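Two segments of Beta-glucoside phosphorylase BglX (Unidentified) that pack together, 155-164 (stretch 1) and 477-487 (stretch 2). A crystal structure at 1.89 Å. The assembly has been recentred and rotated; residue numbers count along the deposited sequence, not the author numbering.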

# COMPACT_ATOMS: atom_id res chain seq x y z
N PRO A 155 -3.33 9.38 13.99
CA PRO A 155 -3.49 7.95 14.33
C PRO A 155 -4.89 7.39 14.11
O PRO A 155 -5.06 6.17 14.21
CB PRO A 155 -3.11 7.89 15.82
CG PRO A 155 -2.53 9.24 16.15
CD PRO A 155 -3.12 10.20 15.19
N GLU A 156 -5.90 8.22 13.85
CA GLU A 156 -7.24 7.71 13.56
C GLU A 156 -7.47 7.47 12.08
O GLU A 156 -8.55 7.02 11.69
CB GLU A 156 -8.30 8.68 14.09
CG GLU A 156 -8.33 8.80 15.61
CD GLU A 156 -8.77 7.51 16.30
OE1 GLU A 156 -9.72 6.86 15.79
OE2 GLU A 156 -8.17 7.14 17.33
N ASN A 157 -6.49 7.76 11.24
CA ASN A 157 -6.64 7.54 9.81
C ASN A 157 -6.57 6.05 9.53
O ASN A 157 -5.56 5.41 9.87
CB ASN A 157 -5.56 8.29 9.04
CG ASN A 157 -5.81 8.28 7.55
OD1 ASN A 157 -6.20 7.27 6.97
ND2 ASN A 157 -5.60 9.43 6.91
N PRO A 158 -7.59 5.45 8.91
CA PRO A 158 -7.60 3.99 8.72
C PRO A 158 -6.87 3.50 7.48
O PRO A 158 -6.68 2.28 7.36
CB PRO A 158 -9.10 3.69 8.58
CG PRO A 158 -9.62 4.89 7.87
CD PRO A 158 -8.84 6.06 8.43
N ILE A 159 -6.49 4.38 6.57
CA ILE A 159 -5.95 3.97 5.27
C ILE A 159 -4.47 4.29 5.14
O ILE A 159 -3.86 3.97 4.11
CB ILE A 159 -6.76 4.60 4.12
CG1 ILE A 159 -6.57 3.84 2.81
CG2 ILE A 159 -6.42 6.08 3.93
CD1 ILE A 159 -7.17 2.45 2.81
N THR A 160 -3.86 4.89 6.17
CA THR A 160 -2.42 5.06 6.23
C THR A 160 -1.85 3.98 7.15
O THR A 160 -1.68 2.83 6.73
CB THR A 160 -2.07 6.47 6.70
OG1 THR A 160 -2.87 6.81 7.85
CG2 THR A 160 -2.36 7.47 5.58
N ASN A 161 -1.57 4.32 8.41
CA ASN A 161 -1.32 3.31 9.45
C ASN A 161 -0.13 2.45 9.02
O ASN A 161 0.90 3.00 8.60
CB ASN A 161 -2.62 2.55 9.69
CG ASN A 161 -2.64 1.85 11.03
OD1 ASN A 161 -2.43 0.63 11.12
ND2 ASN A 161 -2.91 2.61 12.09
N VAL A 162 -0.23 1.12 9.07
CA VAL A 162 0.92 0.27 8.79
C VAL A 162 1.35 0.30 7.33
O VAL A 162 2.39 -0.27 7.00
CB VAL A 162 0.66 -1.20 9.19
CG1 VAL A 162 0.47 -1.30 10.70
CG2 VAL A 162 -0.52 -1.79 8.45
N ARG A 163 0.57 0.91 6.43
CA ARG A 163 1.01 1.04 5.05
C ARG A 163 2.12 2.07 4.89
O ARG A 163 2.74 2.13 3.82
CB ARG A 163 -0.17 1.42 4.15
CG ARG A 163 -1.27 0.35 4.07
CD ARG A 163 -2.46 0.86 3.28
NE ARG A 163 -2.23 0.85 1.84
CZ ARG A 163 -2.88 1.61 0.97
NH1 ARG A 163 -3.80 2.47 1.39
NH2 ARG A 163 -2.60 1.52 -0.33
N THR A 164 2.37 2.88 5.91
CA THR A 164 3.41 3.90 5.89
C THR A 164 4.65 3.41 6.62
O THR A 164 4.64 2.41 7.34
CB THR A 164 2.93 5.20 6.54
OG1 THR A 164 2.94 5.06 7.96
CG2 THR A 164 1.54 5.59 6.08
N LYS A 477 -6.77 -4.81 10.30
CA LYS A 477 -5.98 -4.55 9.11
C LYS A 477 -6.62 -3.44 8.29
O LYS A 477 -7.83 -3.19 8.37
CB LYS A 477 -5.87 -5.82 8.25
CG LYS A 477 -7.18 -6.25 7.61
N VAL A 478 -5.78 -2.76 7.51
CA VAL A 478 -6.27 -1.77 6.56
C VAL A 478 -7.02 -2.47 5.44
O VAL A 478 -6.63 -3.54 4.96
CB VAL A 478 -5.10 -0.94 6.00
CG1 VAL A 478 -5.62 0.02 4.93
CG2 VAL A 478 -4.38 -0.18 7.10
N SER A 479 -8.11 -1.84 4.99
CA SER A 479 -8.83 -2.34 3.83
C SER A 479 -9.72 -1.23 3.29
O SER A 479 -10.40 -0.54 4.06
CB SER A 479 -9.66 -3.58 4.18
OG SER A 479 -10.03 -4.28 3.01
N SER A 480 -9.71 -1.06 1.96
CA SER A 480 -10.52 -0.05 1.29
C SER A 480 -11.94 -0.02 1.84
O SER A 480 -12.56 -1.07 2.05
CB SER A 480 -10.55 -0.34 -0.21
OG SER A 480 -9.25 -0.33 -0.77
N ASN A 481 -12.44 1.19 2.08
CA ASN A 481 -13.84 1.46 2.41
C ASN A 481 -14.20 1.14 3.85
O ASN A 481 -15.38 0.96 4.17
CB ASN A 481 -14.80 0.73 1.47
CG ASN A 481 -14.61 1.12 0.01
OD1 ASN A 481 -15.02 2.20 -0.41
ND2 ASN A 481 -13.98 0.25 -0.76
N GLN A 482 -13.21 1.05 4.74
CA GLN A 482 -13.45 1.02 6.18
C GLN A 482 -13.26 2.43 6.72
O GLN A 482 -12.28 3.10 6.39
CB GLN A 482 -12.51 0.04 6.88
CG GLN A 482 -12.66 -1.39 6.40
CD GLN A 482 -11.57 -2.32 6.92
OE1 GLN A 482 -10.46 -1.89 7.22
NE2 GLN A 482 -11.90 -3.61 7.04
N THR A 483 -14.20 2.88 7.55
CA THR A 483 -14.04 4.18 8.19
C THR A 483 -13.29 4.07 9.52
O THR A 483 -12.93 5.11 10.08
CB THR A 483 -15.41 4.86 8.42
OG1 THR A 483 -15.91 4.57 9.73
CG2 THR A 483 -16.44 4.42 7.37
N THR A 484 -13.04 2.86 10.00
CA THR A 484 -12.24 2.67 11.20
C THR A 484 -11.50 1.33 11.13
O THR A 484 -11.98 0.36 10.53
CB THR A 484 -13.09 2.71 12.47
OG1 THR A 484 -12.26 3.04 13.59
CG2 THR A 484 -13.78 1.36 12.74
N ILE A 485 -10.32 1.31 11.75
CA ILE A 485 -9.64 0.09 12.14
C ILE A 485 -9.42 0.08 13.65
O ILE A 485 -8.49 -0.55 14.15
CB ILE A 485 -8.32 -0.10 11.38
CG1 ILE A 485 -7.40 1.09 11.60
CG2 ILE A 485 -8.60 -0.32 9.90
CD1 ILE A 485 -6.00 0.91 11.03
N ARG A 486 -10.25 0.82 14.37
CA ARG A 486 -10.25 0.81 15.82
C ARG A 486 -10.61 -0.57 16.33
O ARG A 486 -11.27 -1.37 15.65
CB ARG A 486 -11.24 1.84 16.36
CG ARG A 486 -10.87 3.28 16.07
CD ARG A 486 -9.92 3.84 17.10
NE ARG A 486 -10.50 3.76 18.44
CZ ARG A 486 -11.40 4.62 18.91
NH1 ARG A 486 -11.82 5.63 18.17
NH2 ARG A 486 -11.86 4.46 20.14
N LEU A 487 -10.19 -0.84 17.56
CA LEU A 487 -10.54 -2.08 18.23
C LEU A 487 -12.05 -2.18 18.38
O LEU A 487 -12.69 -1.30 18.97
CB LEU A 487 -9.86 -2.14 19.59
CG LEU A 487 -9.10 -3.43 19.91
CD1 LEU A 487 -8.49 -3.32 21.30
CD2 LEU A 487 -10.01 -4.64 19.82
O HOH W 1 -9.47 3.90 12.45
O HOH W 2 -8.77 0.44 6.28

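What does V478 do at the start of the second stretch? It points toward stretch 1 and serves as a hub there. V478 CG1 lies 3.6 Å from I159 CD1 and 3.7 Å from R163 CD, while V478 CG2 sits 3.4 Å from P158 O and 4.4 Å from V162 CG2. Within stretch 1, R163 NH1 donates to I159 O at 3.1 Å.

What links the two backbones, which make no direct hydrogen bond to each other? Water 2 lies between them, accepting from S479 N at 2.7 Å, with its oxygen 3.0 Å from P158 O. S479 also begins a type II turn ending at Q482, and at the turn's end Q482 O is 3.5 Å from P158 CG.

What does I485 add? The CA-to-CB bond of I485 points toward stretch 1; I485 CG2 is 4.3 Å from P158 CB and I485 CD1 3.5 Å from N161 CG. Its backbone is tied across by water 1, which accepts from I485 N at 2.8 Å and donates weakly to E156 O at 3.3 Å.

Is there a charged contact? R486 and E156 form a salt bridge, R486 NH1 to E156 OE1 at 3.4 Å; the hydrogen bond in it is weak, with an N-H...acceptor angle of 146°. Both CA-to-CB bonds point sideways, but the side-chain ends come nearer.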